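Local coordinates for 3-oxo-tetronate kinase (Salmonella typhimurium, PDB 3DQQ), which probably catalyses the ATP-dependent phosphorylation of 3-oxo-tetronate to 3-oxo-tetronate 4-phosphate, at residues 112-117 and 196-201; 88-93 and 148-153; 294-299 and 346-351; 251-256 and 354-359; 34-39 and 47-52. All blocks are in the same frame, centred on the assembly; numbering follows the deposited sequence.

Contact 1 of 5, residues 112-117 and 196-201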
# COMPACT_ATOMS: atom_id res chain seq x y z
N THR A 112 -25.35 -26.39 14.62
CA THR A 112 -25.19 -24.93 14.78
C THR A 112 -25.41 -24.22 13.51
O THR A 112 -25.36 -24.82 12.47
CB THR A 112 -23.77 -24.59 15.23
OG1 THR A 112 -23.48 -25.46 16.31
CG2 THR A 112 -23.63 -23.14 15.72
N VAL A 113 -25.63 -22.92 13.57
CA VAL A 113 -25.85 -22.17 12.37
C VAL A 113 -24.65 -21.37 12.02
O VAL A 113 -23.80 -21.12 12.88
CB VAL A 113 -27.04 -21.23 12.51
CG1 VAL A 113 -28.31 -22.04 12.93
CG2 VAL A 113 -26.70 -20.07 13.45
N ILE A 114 -24.59 -21.01 10.74
CA ILE A 114 -23.53 -20.18 10.18
C ILE A 114 -24.23 -19.05 9.48
O ILE A 114 -24.94 -19.31 8.52
CB ILE A 114 -22.71 -20.97 9.13
CG1 ILE A 114 -21.89 -22.05 9.81
CG2 ILE A 114 -21.77 -20.07 8.32
CD1 ILE A 114 -21.36 -23.09 8.88
N SER A 115 -24.05 -17.80 9.94
CA SER A 115 -24.74 -16.65 9.36
C SER A 115 -23.84 -15.43 9.14
O SER A 115 -23.83 -14.50 9.94
CB SER A 115 -25.88 -16.25 10.26
OG SER A 115 -26.76 -15.36 9.59
N PRO A 116 -23.09 -15.41 8.04
CA PRO A 116 -22.16 -14.30 7.76
C PRO A 116 -22.78 -12.98 7.30
O PRO A 116 -22.17 -11.94 7.48
CB PRO A 116 -21.30 -14.83 6.64
CG PRO A 116 -21.66 -16.23 6.50
CD PRO A 116 -23.03 -16.43 7.00
N ALA A 117 -23.96 -13.01 6.73
CA ALA A 117 -24.48 -11.82 6.07
C ALA A 117 -24.44 -10.59 6.94
O ALA A 117 -24.70 -10.65 8.12
CB ALA A 117 -25.90 -12.04 5.61
N TYR A 196 -24.15 -28.47 10.62
CA TYR A 196 -24.26 -27.03 10.50
C TYR A 196 -25.26 -26.65 9.42
O TYR A 196 -25.57 -27.45 8.52
CB TYR A 196 -22.92 -26.37 10.16
CG TYR A 196 -21.68 -27.17 10.46
CD1 TYR A 196 -21.06 -27.10 11.68
CD2 TYR A 196 -21.11 -27.99 9.47
CE1 TYR A 196 -19.91 -27.84 11.94
CE2 TYR A 196 -19.95 -28.75 9.74
CZ TYR A 196 -19.36 -28.68 10.97
OH TYR A 196 -18.21 -29.42 11.22
N ALA A 197 -25.73 -25.41 9.51
CA ALA A 197 -26.70 -24.89 8.54
C ALA A 197 -26.32 -23.48 8.23
O ALA A 197 -26.19 -22.69 9.15
CB ALA A 197 -28.12 -24.94 9.12
N VAL A 198 -26.11 -23.18 6.96
CA VAL A 198 -25.91 -21.81 6.51
C VAL A 198 -27.27 -21.18 6.36
O VAL A 198 -28.23 -21.81 5.89
CB VAL A 198 -25.17 -21.74 5.16
CG1 VAL A 198 -25.06 -20.26 4.66
CG2 VAL A 198 -23.79 -22.32 5.29
N LEU A 199 -27.36 -19.93 6.78
CA LEU A 199 -28.63 -19.18 6.77
C LEU A 199 -28.57 -18.00 5.79
O LEU A 199 -27.65 -17.18 5.85
CB LEU A 199 -28.89 -18.65 8.17
CG LEU A 199 -29.65 -19.51 9.18
CD1 LEU A 199 -29.25 -20.94 9.02
CD2 LEU A 199 -29.42 -18.94 10.61
N ASP A 200 -29.53 -17.92 4.89
CA ASP A 200 -29.55 -16.83 3.94
C ASP A 200 -29.95 -15.50 4.58
O ASP A 200 -30.62 -15.47 5.59
CB ASP A 200 -30.54 -17.13 2.81
CG ASP A 200 -30.02 -18.21 1.79
OD1 ASP A 200 -29.01 -18.94 2.08
OD2 ASP A 200 -30.68 -18.34 0.70
N ALA A 201 -29.53 -14.40 3.98
CA ALA A 201 -30.03 -13.09 4.31
C ALA A 201 -29.73 -12.13 3.14
O ALA A 201 -28.61 -12.01 2.67
CB ALA A 201 -29.40 -12.59 5.58
O HOH W 1 -26.19 -14.93 6.87
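V113 rests its CB on CD2 of L199, 3.8 Å away, the two side chains crossing on one face of a parallel β-ladder between strands 112-115 and 196-199 of the sugar-binding N-terminal domain. The strands run the same way with 30° between their axes. V113 is level with A197 in the ladder, so its apolar partner lies two residues further on; its CG1, anti to the carbonyl carbon (chi1 -55°), also meets L199 CD2, at 4.0 Å. L214 of helix 204-214 touches both side chains and covers this face. On the other face I114 reaches back with CD1 to CB of Y196, at 3.9 Å. The Y196 ring leads away from the ladder, and its OH is hydrogen-bonded to D101 and to G165 N. I114 uses both of its backbone polar groups on the neighbouring strand: its N donates to A197 O at 2.8 Å, and its O accepts from L199 N at 3.0 Å. Past the ladder the CA spacing widens, although the A117 and A201 methyls still touch, and a water links the two chains. It donates to S115 OG, which is also bonded to Q210, and to L199 O, and it accepts from A117 N at 2.9 Å.

Contact 2 of 5, residues 88-93 and 148-153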
# COMPACT_ATOMS: atom_id res chain seq x y z
N PHE A 88 -16.09 -14.55 5.48
CA PHE A 88 -15.77 -15.95 5.81
C PHE A 88 -14.29 -16.26 5.74
O PHE A 88 -13.84 -17.35 5.34
CB PHE A 88 -16.60 -16.90 4.92
CG PHE A 88 -16.94 -18.19 5.58
CD1 PHE A 88 -17.83 -18.24 6.59
CD2 PHE A 88 -16.34 -19.37 5.18
CE1 PHE A 88 -18.11 -19.42 7.22
CE2 PHE A 88 -16.63 -20.55 5.79
CZ PHE A 88 -17.52 -20.58 6.81
N ASP A 89 -13.52 -15.25 6.11
CA ASP A 89 -12.09 -15.26 5.93
C ASP A 89 -11.54 -16.46 6.69
O ASP A 89 -11.70 -16.57 7.93
CB ASP A 89 -11.48 -13.96 6.47
CG ASP A 89 -11.92 -12.73 5.69
OD1 ASP A 89 -13.12 -12.64 5.39
OD2 ASP A 89 -11.08 -11.86 5.37
N SER A 90 -10.93 -17.37 5.92
CA SER A 90 -10.41 -18.63 6.43
C SER A 90 -9.71 -19.32 5.27
O SER A 90 -9.69 -18.80 4.16
CB SER A 90 -11.53 -19.53 6.91
OG SER A 90 -12.47 -19.69 5.88
N THR A 91 -9.11 -20.48 5.53
CA THR A 91 -8.56 -21.30 4.47
C THR A 91 -9.06 -22.70 4.76
O THR A 91 -9.82 -22.90 5.72
CB THR A 91 -7.01 -21.30 4.44
OG1 THR A 91 -6.52 -22.20 5.44
CG2 THR A 91 -6.39 -19.89 4.62
N ALA A 92 -8.62 -23.69 3.98
CA ALA A 92 -9.00 -25.09 4.26
C ALA A 92 -8.37 -25.53 5.57
O ALA A 92 -8.74 -26.56 6.10
CB ALA A 92 -8.61 -26.01 3.17
N GLU A 93 -7.48 -24.75 6.14
CA GLU A 93 -6.91 -25.16 7.40
C GLU A 93 -7.49 -24.52 8.62
O GLU A 93 -7.06 -24.82 9.72
CB GLU A 93 -5.43 -25.00 7.33
CG GLU A 93 -5.01 -25.89 6.19
CD GLU A 93 -3.53 -25.95 6.01
OE1 GLU A 93 -2.79 -25.39 6.89
OE2 GLU A 93 -3.12 -26.58 4.97
N ASN A 148 -5.97 -14.74 3.06
CA ASN A 148 -6.94 -15.79 2.80
C ASN A 148 -7.76 -15.53 1.55
O ASN A 148 -8.93 -15.18 1.63
CB ASN A 148 -7.82 -16.05 4.04
CG ASN A 148 -8.17 -14.81 4.77
OD1 ASN A 148 -8.89 -13.96 4.23
ND2 ASN A 148 -7.67 -14.67 6.00
N PRO A 149 -7.14 -15.76 0.38
CA PRO A 149 -7.82 -15.55 -0.90
C PRO A 149 -8.98 -16.53 -1.01
O PRO A 149 -8.82 -17.70 -0.71
CB PRO A 149 -6.73 -15.89 -1.95
CG PRO A 149 -5.78 -16.84 -1.23
CD PRO A 149 -5.78 -16.34 0.20
N MET A 150 -10.13 -16.06 -1.46
CA MET A 150 -11.35 -16.85 -1.45
C MET A 150 -11.75 -17.12 -2.90
O MET A 150 -12.22 -16.24 -3.60
CB MET A 150 -12.44 -16.10 -0.69
CG MET A 150 -12.05 -15.63 0.69
SD MET A 150 -11.62 -16.85 2.01
CE MET A 150 -13.26 -17.63 2.17
N THR A 151 -11.55 -18.35 -3.36
CA THR A 151 -11.80 -18.69 -4.75
C THR A 151 -13.06 -19.59 -4.93
O THR A 151 -13.24 -20.20 -5.95
CB THR A 151 -10.54 -19.36 -5.35
OG1 THR A 151 -10.39 -20.68 -4.81
CG2 THR A 151 -9.26 -18.52 -5.07
N ASP A 152 -13.94 -19.65 -3.93
CA ASP A 152 -15.20 -20.41 -4.01
C ASP A 152 -16.19 -19.61 -3.15
O ASP A 152 -15.79 -19.06 -2.14
CB ASP A 152 -14.96 -21.83 -3.53
CG ASP A 152 -16.20 -22.73 -3.61
OD1 ASP A 152 -17.30 -22.37 -4.14
OD2 ASP A 152 -16.08 -23.88 -3.08
N SER A 153 -17.44 -19.53 -3.56
CA SER A 153 -18.42 -18.69 -2.94
C SER A 153 -19.47 -19.50 -2.21
O SER A 153 -20.33 -18.91 -1.57
CB SER A 153 -19.11 -17.82 -4.01
OG SER A 153 -18.15 -17.21 -4.88
O HOH W 2 -7.91 -18.73 1.74
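D89 and N148 set their side chains across each other at about a right angle, the carboxylate and amide planes 76° apart, where two irregular loops of the sugar-binding N-terminal domain pack together. The loops, 88-93 and 148-153, have no strand or helix pairing, so the join depends on side chains laid against backbone. N148 turns its CB to S90 O, 3.3 Å away, while T91 CG2 lies 4.1 Å from the same CB, the two side chains crossing at about a right angle. M150 approaches from the other loop with a side chain bent at chi2 (-63°) and chi3 (-66°). That double bend brings SD to 3.5 Å from S90 O and sets CE alongside the F88 carbonyl, with M150 CE 4.4 Å from F88 CB. The F88 ring packs edge-to-face with Y84, and L158 of helix 155-160 touches both F88 and M150. D89 also comes near Q326 of the second subunit, which places this loop beside the dimer partner. Within loop 88-93, S90 OG donates to F88 O at 2.8 Å, while T91 OG1 accepts from E93 N in an ST turn. The carbonyls S90 O and P149 O are bridged by one water, which donates to S90 O at 3.0 Å.

Contact 3 of 5, residues 294-299 and 346-351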
# COMPACT_ATOMS: atom_id res chain seq x y z
N TYR A 294 11.58 13.10 23.22
CA TYR A 294 10.65 13.63 22.21
C TYR A 294 9.20 13.44 22.67
O TYR A 294 8.36 14.33 22.53
CB TYR A 294 10.90 12.99 20.83
CG TYR A 294 10.24 13.63 19.59
CD1 TYR A 294 10.05 14.99 19.49
CD2 TYR A 294 9.84 12.85 18.52
CE1 TYR A 294 9.47 15.57 18.35
CE2 TYR A 294 9.25 13.42 17.38
CZ TYR A 294 9.08 14.78 17.32
OH TYR A 294 8.51 15.36 16.20
N ALA A 295 8.91 12.29 23.26
CA ALA A 295 7.62 12.02 23.85
C ALA A 295 7.32 13.06 24.93
O ALA A 295 6.25 13.64 24.95
CB ALA A 295 7.60 10.62 24.42
N GLU A 296 8.28 13.31 25.81
CA GLU A 296 8.10 14.40 26.78
C GLU A 296 7.78 15.74 26.13
O GLU A 296 6.88 16.44 26.59
CB GLU A 296 9.35 14.62 27.63
CG GLU A 296 9.21 14.21 29.04
CD GLU A 296 10.04 15.06 30.02
OE1 GLU A 296 9.51 15.37 31.13
OE2 GLU A 296 11.21 15.41 29.70
N ALA A 297 8.55 16.11 25.10
CA ALA A 297 8.42 17.43 24.50
C ALA A 297 7.04 17.50 23.88
O ALA A 297 6.35 18.50 24.06
CB ALA A 297 9.45 17.66 23.47
N LEU A 298 6.63 16.43 23.18
CA LEU A 298 5.37 16.46 22.46
C LEU A 298 4.20 16.46 23.44
O LEU A 298 3.14 16.98 23.12
CB LEU A 298 5.23 15.30 21.46
CG LEU A 298 6.07 15.34 20.16
CD1 LEU A 298 5.87 14.03 19.40
CD2 LEU A 298 5.80 16.55 19.26
N ALA A 299 4.36 15.86 24.62
CA ALA A 299 3.25 15.80 25.57
C ALA A 299 3.08 17.21 26.15
O ALA A 299 1.97 17.77 26.18
CB ALA A 299 3.48 14.77 26.64
N ALA A 346 1.42 8.42 24.77
CA ALA A 346 0.09 8.17 25.30
C ALA A 346 0.14 8.09 26.80
O ALA A 346 -0.65 8.72 27.48
CB ALA A 346 -0.50 6.88 24.72
N ALA A 347 1.09 7.33 27.33
CA ALA A 347 1.21 7.24 28.81
C ALA A 347 1.35 8.64 29.41
O ALA A 347 0.60 9.01 30.31
CB ALA A 347 2.37 6.34 29.24
N ARG A 348 2.25 9.45 28.87
CA ARG A 348 2.47 10.78 29.44
C ARG A 348 1.27 11.71 29.33
O ARG A 348 0.99 12.46 30.26
CB ARG A 348 3.70 11.44 28.81
CG ARG A 348 4.98 10.76 29.27
CD ARG A 348 6.14 11.23 28.47
NE ARG A 348 7.42 11.11 29.18
CZ ARG A 348 7.79 11.83 30.25
NH1 ARG A 348 6.99 12.77 30.79
NH2 ARG A 348 8.99 11.64 30.79
N LEU A 349 0.55 11.64 28.22
CA LEU A 349 -0.67 12.43 28.04
C LEU A 349 -1.69 12.04 29.11
O LEU A 349 -2.30 12.92 29.77
CB LEU A 349 -1.22 12.25 26.62
CG LEU A 349 -0.39 12.95 25.54
CD1 LEU A 349 -0.83 12.56 24.14
CD2 LEU A 349 -0.51 14.46 25.73
N ALA A 350 -1.85 10.74 29.33
CA ALA A 350 -2.70 10.26 30.42
C ALA A 350 -2.24 10.81 31.75
O ALA A 350 -3.06 11.40 32.44
CB ALA A 350 -2.81 8.72 30.47
N GLU A 351 -0.95 10.65 32.11
CA GLU A 351 -0.41 11.20 33.40
C GLU A 351 -0.67 12.70 33.52
O GLU A 351 -0.88 13.18 34.58
CB GLU A 351 1.11 10.96 33.60
CG GLU A 351 1.63 9.44 33.62
CD GLU A 351 3.10 9.26 32.99
OE1 GLU A 351 4.04 10.05 33.37
OE2 GLU A 351 3.31 8.35 32.10
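E296 and R348 face each other with opposite charges, yet no hydrogen bond joins them: the nearest polar pair, E296 OE1 and R348 NH1, is 3.6 Å apart, a long salt bridge. Their flat ends are also poorly matched, with the carboxylate and guanidinium planes turned 47° from one another. The glutamate stem is modelled over one face of the guanidinium, too close to be reliable, so its exact placement is doubtful. The attraction is therefore probably diffuse, and E296 is exposed to solvent. R348 reaches the other helix by running extended from CG to NE, with CG anti to the carbonyl carbon (chi1 -71°). On the way its CD passes A295 CB at 4.3 Å. Helices 288-304 and 336-351 pack here within the nucleotide-binding C-terminal domain, their local axes 9.2 Å apart and crossing at -41°. A295 and A299, one helical turn apart, turn their methyl groups to the partner helix. A299 CB meets R348 CB at 4.0 Å and L349 CD2 at 4.1 Å, between the aliphatic root of the arginine and the leucine tip. Deeper in the groove, the same CD2 of L349 lies 4.0 Å from A299 CA, over the backbone itself. Helix 336-351 continues the seam toward its N-terminal side, where L344 touches A295 and L345 touches A299. The L349 side chain lies about 10 Å from that of T364, a probable ATP-binding residue.

Contact 4 of 5, residues 251-256 and 354-359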
# COMPACT_ATOMS: atom_id res chain seq x y z
N GLY A 251 -13.11 16.13 29.91
CA GLY A 251 -11.69 16.37 29.99
C GLY A 251 -11.10 16.59 28.63
O GLY A 251 -11.75 16.37 27.62
N ARG A 252 -9.85 17.02 28.62
CA ARG A 252 -9.24 17.37 27.37
C ARG A 252 -9.00 16.11 26.51
O ARG A 252 -8.87 14.99 27.02
CB ARG A 252 -7.96 18.18 27.61
CG ARG A 252 -7.12 18.41 26.30
CD ARG A 252 -7.48 19.69 25.48
NE ARG A 252 -6.25 20.45 25.17
CZ ARG A 252 -5.41 20.98 26.10
NH1 ARG A 252 -5.62 20.87 27.43
NH2 ARG A 252 -4.33 21.64 25.69
N ALA A 253 -9.01 16.33 25.19
CA ALA A 253 -8.81 15.32 24.17
C ALA A 253 -7.55 15.57 23.31
O ALA A 253 -7.00 16.68 23.25
CB ALA A 253 -10.02 15.24 23.29
N VAL A 254 -7.12 14.52 22.63
CA VAL A 254 -5.96 14.55 21.80
C VAL A 254 -6.27 13.65 20.61
O VAL A 254 -6.95 12.64 20.77
CB VAL A 254 -4.74 14.06 22.56
CG1 VAL A 254 -4.90 12.61 22.98
CG2 VAL A 254 -3.50 14.28 21.72
N VAL A 255 -5.85 14.04 19.40
CA VAL A 255 -5.87 13.13 18.26
C VAL A 255 -4.46 12.59 18.05
O VAL A 255 -3.50 13.36 17.95
CB VAL A 255 -6.32 13.84 16.96
CG1 VAL A 255 -6.30 12.87 15.78
CG2 VAL A 255 -7.70 14.43 17.16
N LEU A 256 -4.33 11.27 18.02
CA LEU A 256 -3.07 10.61 17.73
C LEU A 256 -3.25 9.82 16.43
O LEU A 256 -3.95 8.82 16.38
CB LEU A 256 -2.66 9.65 18.87
CG LEU A 256 -2.38 10.23 20.26
CD1 LEU A 256 -1.98 9.10 21.23
CD2 LEU A 256 -1.32 11.32 20.23
N ILE A 354 -4.83 14.21 30.03
CA ILE A 354 -5.66 13.94 28.85
C ILE A 354 -6.57 12.78 29.22
O ILE A 354 -6.18 11.88 29.96
CB ILE A 354 -4.88 13.60 27.57
CG1 ILE A 354 -4.00 14.78 27.19
CG2 ILE A 354 -5.84 13.29 26.42
CD1 ILE A 354 -4.71 16.09 27.16
N THR A 355 -7.80 12.86 28.74
CA THR A 355 -8.87 11.97 29.16
C THR A 355 -9.55 11.27 27.96
O THR A 355 -10.05 10.18 28.12
CB THR A 355 -9.89 12.78 30.03
OG1 THR A 355 -10.58 11.88 30.88
CG2 THR A 355 -10.91 13.45 29.19
N ARG A 356 -9.53 11.90 26.79
CA ARG A 356 -10.10 11.38 25.57
C ARG A 356 -9.05 11.23 24.47
O ARG A 356 -8.42 12.20 24.11
CB ARG A 356 -11.16 12.34 25.08
CG ARG A 356 -12.43 12.27 25.89
CD ARG A 356 -13.53 13.12 25.27
NE ARG A 356 -13.21 14.51 25.53
CZ ARG A 356 -13.57 15.54 24.78
NH1 ARG A 356 -14.31 15.40 23.68
NH2 ARG A 356 -13.20 16.74 25.16
N PHE A 357 -8.92 10.04 23.91
CA PHE A 357 -7.91 9.76 22.92
C PHE A 357 -8.56 9.33 21.61
O PHE A 357 -9.18 8.27 21.54
CB PHE A 357 -7.03 8.64 23.40
CG PHE A 357 -6.13 9.00 24.52
CD1 PHE A 357 -4.77 9.14 24.31
CD2 PHE A 357 -6.62 9.19 25.79
CE1 PHE A 357 -3.91 9.48 25.37
CE2 PHE A 357 -5.76 9.53 26.85
CZ PHE A 357 -4.42 9.67 26.63
N ILE A 358 -8.42 10.15 20.58
CA ILE A 358 -8.94 9.84 19.28
C ILE A 358 -7.76 9.29 18.48
O ILE A 358 -6.81 10.00 18.23
CB ILE A 358 -9.56 11.11 18.64
CG1 ILE A 358 -10.64 11.67 19.58
CG2 ILE A 358 -10.13 10.82 17.24
CD1 ILE A 358 -11.12 13.09 19.24
N VAL A 359 -7.79 8.02 18.12
CA VAL A 359 -6.61 7.39 17.55
C VAL A 359 -6.93 6.83 16.16
O VAL A 359 -7.95 6.16 15.98
CB VAL A 359 -6.10 6.27 18.47
CG1 VAL A 359 -4.84 5.63 17.91
CG2 VAL A 359 -5.88 6.81 19.88
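R356 bends at chi3 (-74°), which folds its guanidinium back along the neighbouring strand to G251, while V254 holds CG1 between its backbone N and carbonyl carbon (chi1 63°), aimed at I354 and F357. The guanidinium grips one acceptor side-on: NH2 donates to G251 O at 2.9 Å and NE to the same oxygen at 3.2 Å. That oxygen lies practically in the guanidinium plane, and A253 CB sits over one face of the group. R252 O is doubly held as well, by T355 N at 2.9 Å and, less closely, by R356 N. From here a regular parallel ladder runs on, with 19° between the strand axes: V254 N donates to R356 O, I358 N to V254 O, and L256 N to I358 O at 2.8 Å. V254 CG1 meets I354 CG2 at 3.6 Å and makes an off-centre CH-pi contact with the F357 ring, 4.2 Å from its centroid. L256 lies alongside F357, its CD1 at the ring edge, 4.2 Å from CD1 of the phenylalanine. L349 of helix 336-351 covers this face, touching V254, L256 and I354. The opposite face, with V255 and I358, is covered by F412 of helix 411-417. Both strands lead directly to probable ATP-binding residues, S259 after one and G361-T364 after the other, and V359 already touches T364. Adjacent parallel strands that deliver loops to a ligand from their C-terminal ends, between covering helices, are typical of nucleotide-binding α/β domains.

Contact 5 of 5, residues 34-39 and 47-52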
# COMPACT_ATOMS: atom_id res chain seq x y z
N ASP A 34 -8.25 -10.17 24.66
CA ASP A 34 -7.68 -11.40 25.15
C ASP A 34 -8.59 -12.08 26.16
O ASP A 34 -9.52 -11.47 26.67
CB ASP A 34 -6.31 -11.16 25.75
CG ASP A 34 -5.30 -12.34 25.48
OD1 ASP A 34 -5.73 -13.50 25.09
OD2 ASP A 34 -4.07 -12.06 25.67
N VAL A 35 -8.32 -13.35 26.44
CA VAL A 35 -9.12 -14.10 27.40
C VAL A 35 -9.19 -13.38 28.71
O VAL A 35 -8.16 -13.05 29.27
CB VAL A 35 -8.52 -15.48 27.67
CG1 VAL A 35 -9.31 -16.20 28.76
CG2 VAL A 35 -8.44 -16.28 26.40
N PRO A 36 -10.38 -13.13 29.21
CA PRO A 36 -10.48 -12.39 30.45
C PRO A 36 -9.90 -13.08 31.65
O PRO A 36 -9.89 -14.28 31.76
CB PRO A 36 -11.97 -12.22 30.64
CG PRO A 36 -12.55 -12.45 29.32
CD PRO A 36 -11.71 -13.47 28.70
N THR A 37 -9.37 -12.29 32.54
CA THR A 37 -8.70 -12.80 33.71
C THR A 37 -9.54 -12.42 34.89
O THR A 37 -9.42 -13.03 35.93
CB THR A 37 -7.29 -12.18 33.85
OG1 THR A 37 -7.43 -10.78 34.02
CG2 THR A 37 -6.44 -12.40 32.58
N GLY A 38 -10.41 -11.43 34.74
CA GLY A 38 -11.15 -10.94 35.88
C GLY A 38 -12.45 -11.64 36.12
O GLY A 38 -12.55 -12.84 36.03
N THR A 39 -13.46 -10.83 36.37
CA THR A 39 -14.77 -11.21 36.82
C THR A 39 -15.75 -10.49 35.91
O THR A 39 -15.41 -9.50 35.32
CB THR A 39 -14.95 -10.72 38.28
OG1 THR A 39 -16.35 -10.63 38.58
CG2 THR A 39 -14.21 -9.31 38.55
N VAL A 47 -20.86 -9.64 26.68
CA VAL A 47 -19.44 -9.45 26.67
C VAL A 47 -18.87 -9.95 25.35
O VAL A 47 -19.17 -11.04 24.94
CB VAL A 47 -18.75 -10.18 27.84
CG1 VAL A 47 -17.24 -9.97 27.78
CG2 VAL A 47 -19.27 -9.67 29.13
N VAL A 48 -18.05 -9.14 24.69
CA VAL A 48 -17.42 -9.57 23.46
C VAL A 48 -15.95 -9.76 23.79
O VAL A 48 -15.28 -8.81 24.14
CB VAL A 48 -17.58 -8.53 22.35
CG1 VAL A 48 -16.77 -8.94 21.15
CG2 VAL A 48 -19.07 -8.34 22.04
N ILE A 49 -15.46 -11.00 23.74
CA ILE A 49 -14.05 -11.28 23.93
C ILE A 49 -13.34 -11.27 22.58
O ILE A 49 -13.69 -12.02 21.67
CB ILE A 49 -13.84 -12.66 24.56
CG1 ILE A 49 -14.48 -12.72 25.95
CG2 ILE A 49 -12.34 -13.01 24.62
CD1 ILE A 49 -14.81 -14.12 26.38
N SER A 50 -12.32 -10.42 22.46
CA SER A 50 -11.52 -10.28 21.24
C SER A 50 -10.21 -11.08 21.26
O SER A 50 -9.41 -10.86 22.10
CB SER A 50 -11.15 -8.82 21.07
OG SER A 50 -10.76 -8.62 19.73
N LEU A 51 -10.03 -11.97 20.31
CA LEU A 51 -8.85 -12.81 20.20
C LEU A 51 -8.13 -12.53 18.88
O LEU A 51 -8.70 -11.92 17.98
CB LEU A 51 -9.29 -14.27 20.19
CG LEU A 51 -10.05 -14.75 21.43
CD1 LEU A 51 -10.49 -16.26 21.31
CD2 LEU A 51 -9.22 -14.51 22.69
N LYS A 52 -6.87 -12.95 18.77
CA LYS A 52 -6.15 -12.88 17.48
C LYS A 52 -6.06 -14.27 16.86
O LYS A 52 -5.01 -14.86 16.74
CB LYS A 52 -4.77 -12.26 17.64
CG LYS A 52 -4.88 -10.83 18.27
CD LYS A 52 -3.50 -10.12 18.45
CE LYS A 52 -3.58 -8.93 19.41
NZ LYS A 52 -2.62 -9.13 20.59
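D34 N donates to S50 O at 2.9 Å, a fairly straight bond (155° at the hydrogen) and the one hydrogen bond between segments 34-39 and 47-52. It comes at the point where the chain leaves strand 29-33, the parallel neighbour of strand 46-50 in the sugar-binding N-terminal domain. D34 also bonds to the next residue: its OD1 accepts from V35 N at 2.9 Å, met on the anti side and 30° out of the carboxylate plane. The loop then packs on the I49 side chain. That side chain holds CG1 anti to the carbonyl carbon (chi1 -62°), which brings the branch up to the proline ring: I49 CG1 is 3.9 Å from P36 CG, and I49 CD1 is 3.9 Å from P36 CD. The ring and the isoleucine cross at about a right angle, while I49 CG2 turns to D34 O at 3.8 Å. Further along, L51 CD2 lies 4.2 Å from V35 CG2, the two side chains crossing obliquely. Helix 58-74 packs on the same residues, through A67 on V35, W71 on P36 and L72 on I49. D34 OD2 stays 6.0 Å from the oppositely charged K52 NZ, so any attraction between them is probably weak. Between these segments, then, one backbone bond and a few aliphatic contacts make the join; D34 OD1 serves the neighbouring V35 N, and the carboxylate makes no salt bridge across the contact.

In the fold
From the N terminus, contact 5 closes first, over the short loop between strands 29-33 and 46-50. Contacts 2 and 1 then cross: 88-93 and 112-117 come before 148-153 and 196-201, so their segments alternate along the chain, and they touch where F88 CE1 meets I114 CG2 at 3.9 Å. All three lie in the sugar-binding N-terminal domain. In the nucleotide-binding C-terminal domain, contact 4 closes a loop of 97 residues with contact 3 nested inside it. These two meet as helix 336-351 turns into strand 356-360, with a probable hydrogen bond between L349 O and I354 N. Contacts 1 and 4 lie on opposite sides of the chain's centre, their centres about 40 Å apart.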